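Local coordinates for type-2 ice-structuring protein (Brachyopsis rostratus, PDB 2ZIB) that binds to ice crystals and inhibits their growth, protecting the blood of the fish from freezing in subzero sea water, at residues Trp14-Phe22 against Ala46-Ile57; Ile99-Met107 against Asp116-His124. All coordinates share one frame; numbering follows the deposited sequence.

Contact 1. Residues Trp14-Phe22 against Ala46-Ile57; sequences WTLHGQRCF and ASIHSLEEQLYI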
loop_
_atom_site.group_PDB
_atom_site.type_symbol
_atom_site.label_atom_id
_atom_site.label_comp_id
_atom_site.label_asym_id
_atom_site.label_seq_id
_atom_site.Cartn_x
_atom_site.Cartn_y
_atom_site.Cartn_z
ATOM N N TRP A 14 6.676 -8.998 -10.821
ATOM C CA TRP A 14 6.875 -7.802 -10.007
ATOM C C TRP A 14 7.651 -6.786 -10.825
ATOM O O TRP A 14 8.442 -7.168 -11.726
ATOM C CB TRP A 14 7.663 -8.210 -8.754
ATOM C CG TRP A 14 6.992 -9.161 -7.848
ATOM C CD1 TRP A 14 6.608 -10.448 -8.129
ATOM C CD2 TRP A 14 6.628 -8.918 -6.490
ATOM N NE1 TRP A 14 6.018 -11.008 -7.022
ATOM C CE2 TRP A 14 6.002 -10.087 -6.001
ATOM C CE3 TRP A 14 6.705 -7.786 -5.646
ATOM C CZ2 TRP A 14 5.484 -10.179 -4.681
ATOM C CZ3 TRP A 14 6.222 -7.880 -4.332
ATOM C CH2 TRP A 14 5.630 -9.080 -3.867
ATOM N N THR A 15 7.519 -5.509 -10.483
ATOM C CA THR A 15 8.173 -4.433 -11.229
ATOM C C THR A 15 9.062 -3.611 -10.331
ATOM O O THR A 15 8.767 -3.406 -9.131
ATOM C CB THR A 15 7.144 -3.555 -11.934
ATOM O OG1 THR A 15 6.216 -2.983 -10.975
ATOM C CG2 THR A 15 6.374 -4.363 -12.936
ATOM N N LEU A 16 10.160 -3.134 -10.909
ATOM C CA LEU A 16 11.199 -2.468 -10.161
ATOM C C LEU A 16 11.009 -0.946 -10.100
ATOM O O LEU A 16 10.801 -0.294 -11.121
ATOM C CB LEU A 16 12.556 -2.804 -10.851
ATOM C CG LEU A 16 13.789 -2.181 -10.190
ATOM C CD1 LEU A 16 14.079 -2.718 -8.786
ATOM C CD2 LEU A 16 14.984 -2.413 -11.068
ATOM N N HIS A 17 11.091 -0.385 -8.897
ATOM C CA HIS A 17 11.286 1.058 -8.742
ATOM C C HIS A 17 12.305 1.282 -7.653
ATOM O O HIS A 17 12.108 0.854 -6.517
ATOM C CB HIS A 17 9.977 1.812 -8.356
ATOM C CG HIS A 17 10.223 3.267 -8.060
ATOM N ND1 HIS A 17 10.491 3.752 -6.793
ATOM C CD2 HIS A 17 10.383 4.312 -8.902
ATOM C CE1 HIS A 17 10.748 5.048 -6.861
ATOM N NE2 HIS A 17 10.737 5.402 -8.135
ATOM N N GLY A 18 13.436 1.933 -7.969
ATOM C CA GLY A 18 14.450 2.157 -6.963
ATOM C C GLY A 18 15.011 0.851 -6.448
ATOM O O GLY A 18 15.512 0.009 -7.249
ATOM N N GLN A 19 14.936 0.666 -5.132
ATOM C CA GLN A 19 15.467 -0.543 -4.490
ATOM C C GLN A 19 14.339 -1.554 -4.176
ATOM O O GLN A 19 14.562 -2.500 -3.400
ATOM C CB GLN A 19 16.139 -0.131 -3.182
ATOM C CG GLN A 19 17.305 0.875 -3.348
ATOM C CD GLN A 19 18.385 0.247 -4.162
ATOM O OE1 GLN A 19 18.639 0.674 -5.298
ATOM N NE2 GLN A 19 19.002 -0.816 -3.621
ATOM N N ARG A 20 13.124 -1.319 -4.692
ATOM C CA ARG A 20 11.952 -2.136 -4.322
ATOM C C ARG A 20 11.283 -2.749 -5.537
ATOM O O ARG A 20 11.366 -2.211 -6.656
ATOM C CB ARG A 20 10.971 -1.249 -3.533
ATOM C CG ARG A 20 11.579 -0.642 -2.262
ATOM C CD ARG A 20 10.638 0.375 -1.635
ATOM N NE ARG A 20 9.514 -0.285 -0.991
ATOM C CZ ARG A 20 8.410 0.374 -0.595
ATOM N NH1 ARG A 20 8.222 1.652 -0.902
ATOM N NH2 ARG A 20 7.462 -0.301 0.055
ATOM N N CYS A 21 10.564 -3.848 -5.270
ATOM C CA CYS A 21 9.755 -4.540 -6.272
ATOM C C CYS A 21 8.301 -4.491 -5.860
ATOM O O CYS A 21 7.993 -4.619 -4.661
ATOM C CB CYS A 21 10.184 -6.019 -6.377
ATOM S SG CYS A 21 11.855 -6.213 -6.969
ATOM N N PHE A 22 7.425 -4.279 -6.848
ATOM C CA PHE A 22 5.992 -4.073 -6.599
ATOM C C PHE A 22 5.178 -5.112 -7.347
ATOM O O PHE A 22 5.501 -5.488 -8.473
ATOM C CB PHE A 22 5.605 -2.656 -7.020
ATOM C CG PHE A 22 6.256 -1.610 -6.165
ATOM C CD1 PHE A 22 7.564 -1.166 -6.442
ATOM C CD2 PHE A 22 5.605 -1.102 -5.041
ATOM C CE1 PHE A 22 8.180 -0.230 -5.633
ATOM C CE2 PHE A 22 6.231 -0.148 -4.196
ATOM C CZ PHE A 22 7.513 0.294 -4.510
ATOM N N ALA A 46 2.115 -2.458 0.091
ATOM C CA ALA A 46 3.147 -1.443 -0.101
ATOM C C ALA A 46 3.038 -0.330 0.924
ATOM O O ALA A 46 1.957 0.216 1.187
ATOM C CB ALA A 46 3.010 -0.846 -1.492
ATOM N N SER A 47 4.209 0.090 1.430
ATOM C CA SER A 47 4.341 1.379 2.107
ATOM C C SER A 47 4.854 2.407 1.102
ATOM O O SER A 47 5.523 2.056 0.114
ATOM C CB SER A 47 5.273 1.248 3.303
ATOM O OG SER A 47 6.575 0.926 2.850
ATOM N N ILE A 48 4.550 3.680 1.352
ATOM C CA ILE A 48 4.844 4.766 0.429
ATOM C C ILE A 48 5.534 5.899 1.172
ATOM O O ILE A 48 5.061 6.363 2.222
ATOM C CB ILE A 48 3.552 5.270 -0.221
ATOM C CG1 ILE A 48 2.780 4.122 -0.899
ATOM C CG2 ILE A 48 3.868 6.428 -1.193
ATOM C CD1 ILE A 48 1.543 4.538 -1.676
ATOM N N HIS A 49 6.693 6.321 0.659
ATOM C CA HIS A 49 7.587 7.198 1.443
ATOM C C HIS A 49 7.946 8.481 0.749
ATOM O O HIS A 49 8.741 9.248 1.281
ATOM C CB HIS A 49 8.860 6.423 1.804
ATOM C CG HIS A 49 8.549 5.239 2.650
ATOM N ND1 HIS A 49 8.235 5.377 3.977
ATOM C CD2 HIS A 49 8.356 3.931 2.337
ATOM C CE1 HIS A 49 7.878 4.197 4.459
ATOM N NE2 HIS A 49 7.969 3.297 3.483
ATOM N N SER A 50 7.345 8.733 -0.406
ATOM C CA SER A 50 7.591 9.976 -1.161
ATOM C C SER A 50 6.540 10.146 -2.201
ATOM O O SER A 50 5.872 9.182 -2.594
ATOM C CB SER A 50 8.949 9.954 -1.885
ATOM O OG SER A 50 8.961 8.947 -2.857
ATOM N N LEU A 51 6.442 11.363 -2.743
ATOM C CA LEU A 51 5.571 11.565 -3.886
ATOM C C LEU A 51 6.067 10.774 -5.067
ATOM O O LEU A 51 5.265 10.291 -5.860
ATOM C CB LEU A 51 5.460 13.059 -4.247
ATOM C CG LEU A 51 4.484 13.337 -5.407
ATOM C CD1 LEU A 51 3.010 12.916 -5.253
ATOM C CD2 LEU A 51 4.548 14.858 -5.741
ATOM N N GLU A 52 7.389 10.612 -5.186
ATOM C CA GLU A 52 7.907 9.756 -6.260
ATOM C C GLU A 52 7.328 8.340 -6.233
ATOM O O GLU A 52 6.916 7.806 -7.273
ATOM C CB GLU A 52 9.426 9.692 -6.135
ATOM C CG GLU A 52 10.180 8.993 -7.235
ATOM C CD GLU A 52 11.644 9.397 -7.198
ATOM O OE1 GLU A 52 12.342 9.099 -6.184
ATOM O OE2 GLU A 52 12.095 10.058 -8.148
ATOM N N GLU A 53 7.294 7.746 -5.050
ATOM C CA GLU A 53 6.690 6.407 -4.899
ATOM C C GLU A 53 5.195 6.431 -5.141
ATOM O O GLU A 53 4.678 5.559 -5.825
ATOM C CB GLU A 53 7.025 5.853 -3.515
ATOM C CG GLU A 53 8.428 5.283 -3.481
ATOM C CD GLU A 53 8.755 4.589 -2.187
ATOM O OE1 GLU A 53 8.022 4.744 -1.186
ATOM O OE2 GLU A 53 9.751 3.815 -2.158
ATOM N N GLN A 54 4.516 7.453 -4.624
ATOM C CA GLN A 54 3.075 7.633 -4.834
ATOM C C GLN A 54 2.793 7.596 -6.322
ATOM O O GLN A 54 1.875 6.936 -6.783
ATOM C CB GLN A 54 2.615 8.960 -4.211
ATOM C CG GLN A 54 1.165 9.362 -4.512
ATOM C CD GLN A 54 0.114 8.545 -3.746
ATOM O OE1 GLN A 54 0.451 7.762 -2.842
ATOM N NE2 GLN A 54 -1.148 8.709 -4.109
ATOM N N LEU A 55 3.554 8.391 -7.088
ATOM C CA LEU A 55 3.300 8.496 -8.509
ATOM C C LEU A 55 3.682 7.215 -9.258
ATOM O O LEU A 55 3.003 6.821 -10.206
ATOM C CB LEU A 55 4.058 9.714 -9.091
ATOM C CG LEU A 55 3.570 11.094 -8.606
ATOM C CD1 LEU A 55 4.547 12.200 -9.149
ATOM C CD2 LEU A 55 2.079 11.364 -9.022
ATOM N N TYR A 56 4.763 6.553 -8.843
ATOM C CA TYR A 56 5.074 5.268 -9.471
ATOM C C TYR A 56 3.935 4.248 -9.263
ATOM O O TYR A 56 3.522 3.541 -10.184
ATOM C CB TYR A 56 6.368 4.686 -8.864
ATOM C CG TYR A 56 6.658 3.304 -9.410
ATOM C CD1 TYR A 56 7.253 3.164 -10.673
ATOM C CD2 TYR A 56 6.336 2.145 -8.707
ATOM C CE1 TYR A 56 7.499 1.896 -11.247
ATOM C CE2 TYR A 56 6.571 0.885 -9.260
ATOM C CZ TYR A 56 7.160 0.761 -10.507
ATOM O OH TYR A 56 7.401 -0.494 -11.028
ATOM N N ILE A 57 3.459 4.140 -8.033
ATOM C CA ILE A 57 2.401 3.177 -7.727
ATOM C C ILE A 57 1.104 3.575 -8.416
ATOM O O ILE A 57 0.420 2.716 -8.990
ATOM C CB ILE A 57 2.234 3.007 -6.183
ATOM C CG1 ILE A 57 3.489 2.358 -5.553
ATOM C CG2 ILE A 57 0.986 2.210 -5.863
ATOM C CD1 ILE A 57 3.605 2.515 -4.013
HETATM O O HOH W 1 8.855 -0.556 -13.285
HETATM O O HOH W 2 10.724 2.501 -4.300
HETATM O O HOH W 3 5.939 -2.497 1.677
#

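Contact 2. Residues Ile99-Met107 against Asp116-His124; sequences ILSDCCMQM and DDLPCPASH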
loop_
_atom_site.group_PDB
_atom_site.type_symbol
_atom_site.label_atom_id
_atom_site.label_comp_id
_atom_site.label_asym_id
_atom_site.label_seq_id
_atom_site.Cartn_x
_atom_site.Cartn_y
_atom_site.Cartn_z
ATOM N N ILE A 99 -11.592 7.191 12.598
ATOM C CA ILE A 99 -12.618 6.445 13.335
ATOM C C ILE A 99 -12.187 4.984 13.344
ATOM O O ILE A 99 -11.885 4.426 12.273
ATOM C CB ILE A 99 -14.030 6.660 12.669
ATOM C CG1 ILE A 99 -14.421 8.149 12.597
ATOM C CG2 ILE A 99 -15.079 5.900 13.442
ATOM C CD1 ILE A 99 -15.556 8.455 11.567
ATOM N N LEU A 100 -12.175 4.336 14.513
ATOM C CA LEU A 100 -11.616 2.994 14.588
ATOM C C LEU A 100 -12.368 1.946 13.735
ATOM O O LEU A 100 -11.770 0.984 13.270
ATOM C CB LEU A 100 -11.577 2.491 16.053
ATOM C CG LEU A 100 -10.396 3.048 16.859
ATOM C CD1 LEU A 100 -10.637 2.819 18.337
ATOM C CD2 LEU A 100 -9.108 2.340 16.495
ATOM N N SER A 101 -13.663 2.143 13.515
ATOM C CA SER A 101 -14.423 1.257 12.636
ATOM C C SER A 101 -13.912 1.198 11.188
ATOM O O SER A 101 -14.244 0.261 10.455
ATOM C CB SER A 101 -15.906 1.685 12.613
ATOM O OG SER A 101 -16.046 2.956 12.029
ATOM N N ASP A 102 -13.178 2.233 10.759
ATOM C CA ASP A 102 -12.787 2.385 9.367
ATOM C C ASP A 102 -11.273 2.664 9.357
ATOM O O ASP A 102 -10.854 3.816 9.155
ATOM C CB ASP A 102 -13.505 3.614 8.750
ATOM C CG ASP A 102 -14.982 3.425 8.508
ATOM O OD1 ASP A 102 -15.711 2.880 9.367
ATOM O OD2 ASP A 102 -15.481 3.782 7.411
ATOM N N CYS A 103 -10.474 1.624 9.606
ATOM C CA CYS A 103 -9.082 1.860 10.037
ATOM C C CYS A 103 -8.022 1.303 9.116
ATOM O O CYS A 103 -6.867 1.257 9.486
ATOM C CB CYS A 103 -8.893 1.386 11.494
ATOM S SG CYS A 103 -9.159 -0.396 11.744
ATOM N N CYS A 104 -8.421 0.997 7.873
ATOM C CA CYS A 104 -7.443 0.518 6.890
ATOM C C CYS A 104 -7.229 1.540 5.751
ATOM O O CYS A 104 -8.192 2.157 5.246
ATOM C CB CYS A 104 -7.911 -0.812 6.312
ATOM S SG CYS A 104 -7.576 -2.196 7.403
ATOM N N MET A 105 -5.974 1.709 5.320
ATOM C CA MET A 105 -5.622 2.727 4.340
ATOM C C MET A 105 -5.686 2.218 2.922
ATOM O O MET A 105 -5.166 1.140 2.604
ATOM C CB MET A 105 -4.204 3.167 4.645
ATOM C CG MET A 105 -3.657 4.304 3.777
ATOM S SD MET A 105 -1.861 4.472 3.931
ATOM C CE MET A 105 -1.668 5.268 5.527
ATOM N N GLN A 106 -6.267 3.022 2.038
ATOM C CA GLN A 106 -6.254 2.720 0.629
ATOM C C GLN A 106 -5.875 3.959 -0.174
ATOM O O GLN A 106 -6.078 5.082 0.270
ATOM C CB GLN A 106 -7.612 2.250 0.108
ATOM C CG GLN A 106 -8.749 3.176 0.414
ATOM C CD GLN A 106 -10.076 2.730 -0.161
ATOM O OE1 GLN A 106 -10.708 3.534 -0.859
ATOM N NE2 GLN A 106 -10.497 1.502 0.102
ATOM N N MET A 107 -5.388 3.709 -1.389
ATOM C CA MET A 107 -5.369 4.746 -2.449
ATOM C C MET A 107 -6.779 4.754 -3.030
ATOM O O MET A 107 -7.285 3.688 -3.473
ATOM C CB MET A 107 -4.333 4.428 -3.517
ATOM C CG MET A 107 -2.909 4.365 -2.952
ATOM S SD MET A 107 -1.725 3.748 -4.171
ATOM C CE MET A 107 -0.870 5.182 -4.640
ATOM N N ASP A 116 -7.296 7.348 1.840
ATOM C CA ASP A 116 -8.436 7.451 2.728
ATOM C C ASP A 116 -8.468 6.215 3.599
ATOM O O ASP A 116 -7.901 5.173 3.225
ATOM C CB ASP A 116 -9.717 7.632 1.908
ATOM C CG ASP A 116 -10.910 8.128 2.696
ATOM O OD1 ASP A 116 -10.811 8.464 3.893
ATOM O OD2 ASP A 116 -11.992 8.237 2.072
ATOM N N ASP A 117 -9.144 6.338 4.745
ATOM C CA ASP A 117 -9.276 5.226 5.685
ATOM C C ASP A 117 -10.684 4.674 5.622
ATOM O O ASP A 117 -11.662 5.393 5.822
ATOM C CB ASP A 117 -8.826 5.650 7.112
ATOM C CG ASP A 117 -9.462 6.903 7.688
ATOM O OD1 ASP A 117 -9.964 7.826 7.003
ATOM O OD2 ASP A 117 -9.373 7.029 8.937
ATOM N N LEU A 118 -10.768 3.401 5.247
ATOM C CA LEU A 118 -12.043 2.725 4.945
ATOM C C LEU A 118 -12.181 1.503 5.859
ATOM O O LEU A 118 -11.186 1.053 6.459
ATOM C CB LEU A 118 -12.029 2.232 3.484
ATOM C CG LEU A 118 -12.493 3.220 2.425
ATOM C CD1 LEU A 118 -13.963 3.500 2.493
ATOM C CD2 LEU A 118 -11.719 4.562 2.374
ATOM N N PRO A 119 -13.381 0.902 5.916
ATOM C CA PRO A 119 -13.516 -0.369 6.647
ATOM C C PRO A 119 -12.606 -1.442 6.051
ATOM O O PRO A 119 -12.631 -1.685 4.842
ATOM C CB PRO A 119 -14.986 -0.717 6.461
ATOM C CG PRO A 119 -15.655 0.617 6.189
ATOM C CD PRO A 119 -14.657 1.360 5.334
ATOM N N CYS A 120 -11.850 -2.104 6.920
ATOM C CA CYS A 120 -10.927 -3.134 6.483
ATOM C C CYS A 120 -11.624 -4.271 5.702
ATOM O O CYS A 120 -10.974 -4.842 4.819
ATOM C CB CYS A 120 -10.199 -3.693 7.718
ATOM S SG CYS A 120 -9.211 -2.422 8.584
ATOM N N PRO A 121 -12.914 -4.609 5.972
ATOM C CA PRO A 121 -13.562 -5.653 5.168
ATOM C C PRO A 121 -13.915 -5.243 3.736
ATOM O O PRO A 121 -14.330 -6.105 2.982
ATOM C CB PRO A 121 -14.857 -5.966 5.959
ATOM C CG PRO A 121 -14.539 -5.549 7.371
ATOM C CD PRO A 121 -13.704 -4.293 7.199
ATOM N N ALA A 122 -13.717 -3.985 3.330
ATOM C CA ALA A 122 -14.028 -3.651 1.939
ATOM C C ALA A 122 -13.144 -4.474 0.986
ATOM O O ALA A 122 -11.963 -4.748 1.276
ATOM C CB ALA A 122 -13.840 -2.134 1.671
ATOM N N SER A 123 -13.696 -4.823 -0.170
ATOM C CA SER A 123 -13.043 -5.700 -1.102
ATOM C C SER A 123 -12.415 -4.918 -2.229
ATOM O O SER A 123 -13.124 -4.345 -3.048
ATOM C CB SER A 123 -14.103 -6.640 -1.662
ATOM O OG SER A 123 -13.426 -7.612 -2.436
ATOM N N HIS A 124 -11.090 -4.865 -2.280
ATOM C CA HIS A 124 -10.362 -4.073 -3.263
ATOM C C HIS A 124 -9.133 -4.799 -3.742
ATOM O O HIS A 124 -8.572 -5.661 -3.031
ATOM C CB HIS A 124 -9.941 -2.709 -2.666
ATOM C CG HIS A 124 -11.093 -1.839 -2.282
ATOM N ND1 HIS A 124 -11.980 -1.315 -3.210
ATOM C CD2 HIS A 124 -11.499 -1.368 -1.071
ATOM C CE1 HIS A 124 -12.859 -0.562 -2.569
ATOM N NE2 HIS A 124 -12.575 -0.559 -1.283
HETATM O O HOH W 4 -11.933 -1.028 9.660
HETATM O O HOH W 5 -14.338 5.511 5.757
#

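Contact 1. Residues Trp14-Phe22 against Ala46-Ile57
His17 lays its CB over the centre of the Tyr56 ring, 3.5 Å from the centroid and almost on the normal, a CH-pi contact, the two side chains running past each other in opposite directions. With CG anti to the backbone N (chi1 174°), the imidazole continues toward Tyr56 CB, the ring planes 33° apart. Phe22 completes an aromatic cluster: its CD1 comes within 3.6 Å of Tyr56 CE2, while its CE2 meets Ile57 CD1. At the phenol end Thr15 OG1 and Tyr56 OH share a 2.8 Å hydrogen bond. In this C-type lectin fold the cluster seats helix 51-57 against the hairpin of strands 15-17 and 20-22, which reverses through a type II' turn from His17 to Arg20. Arg20 NH1 and NH2 both donate to Ser47 O, the NH1 bond being 2.9 Å, and NH1 also forms a salt bridge with Glu53 OE2, met from above the carboxylate plane. A water joins His17 ND1 to the same OE2. In the second shell, His49 N donates to Glu53 OE1 at 2.8 Å and steadies the carboxylate; separately, Ser50, the N-cap, accepts from Glu53 N through OG at 3.0 Å. Asp87 holds His49 ND1, and Asp82 binds Ser47 OG.

Contact 2. Residues Ile99-Met107 against Asp116-His124
A classic beta bulge opens strand 104-107, two successive residues, Cys103 and Cys104, standing opposite the single Leu118, and a disulfide reinforces it. Cys104 SG is bonded to SG of Cys120, two residues beyond strand 116-118, with a chi3 of 95°. The two strands form a beta hairpin of the C-type lectin fold, antiparallel and in register at Cys104-Leu118 and Gln106-Asp116, both hydrogen-bonded pairs, with the non-hydrogen-bonded pair Met105-Asp117 between them. Leu118 N donates to Cys104 O at 2.9 Å, and Gln106 N to Asp116 O at 3.0 Å. A second sulfur lies close by: Cys103 SG, itself bonded to Cys72, is 3.8 Å from Cys120 SG. Beside the bulge, Asp102 and Pro119 run side by side, Asp102 OD2 lying 3.3 Å from Pro119 CD, and one water gathers Ser101 O, Cys103 N and Cys120 N. Asp117 turns its carboxylate to the backbone nitrogens of Asn97 and Asp98. CG of Gln106 sits between its backbone N and carbonyl carbon (chi1 54°), and the chain then runs extended over Leu118, its CD 3.5 Å from Leu118 CD2. The amide stands nearly perpendicular to the His124 ring, at 84°, with Gln106 NE2 3.2 Å from His124 NE2.

The two contacts occupy separate places of a small C-type lectin domain and both reach one mixed sheet. Their centres are about 21 Å apart, on opposite sides of the chain's centre, and contact 1 is complete along the chain before contact 2 begins. Contact 1 sets helix 51-60 against the N-terminal hairpin; contact 2 pairs strands 104-107 and 115-118. Strand 124-131 starts at His124 of contact 2 and runs on to pair with strand 20-26 of contact 1, so both belong to a single domain of one chain. Met107, at the end of strand 104-107, packs against Ile48, Gln54 and Ile57, and through this one side chain the hairpin meets helix 51-60 and the segment before it.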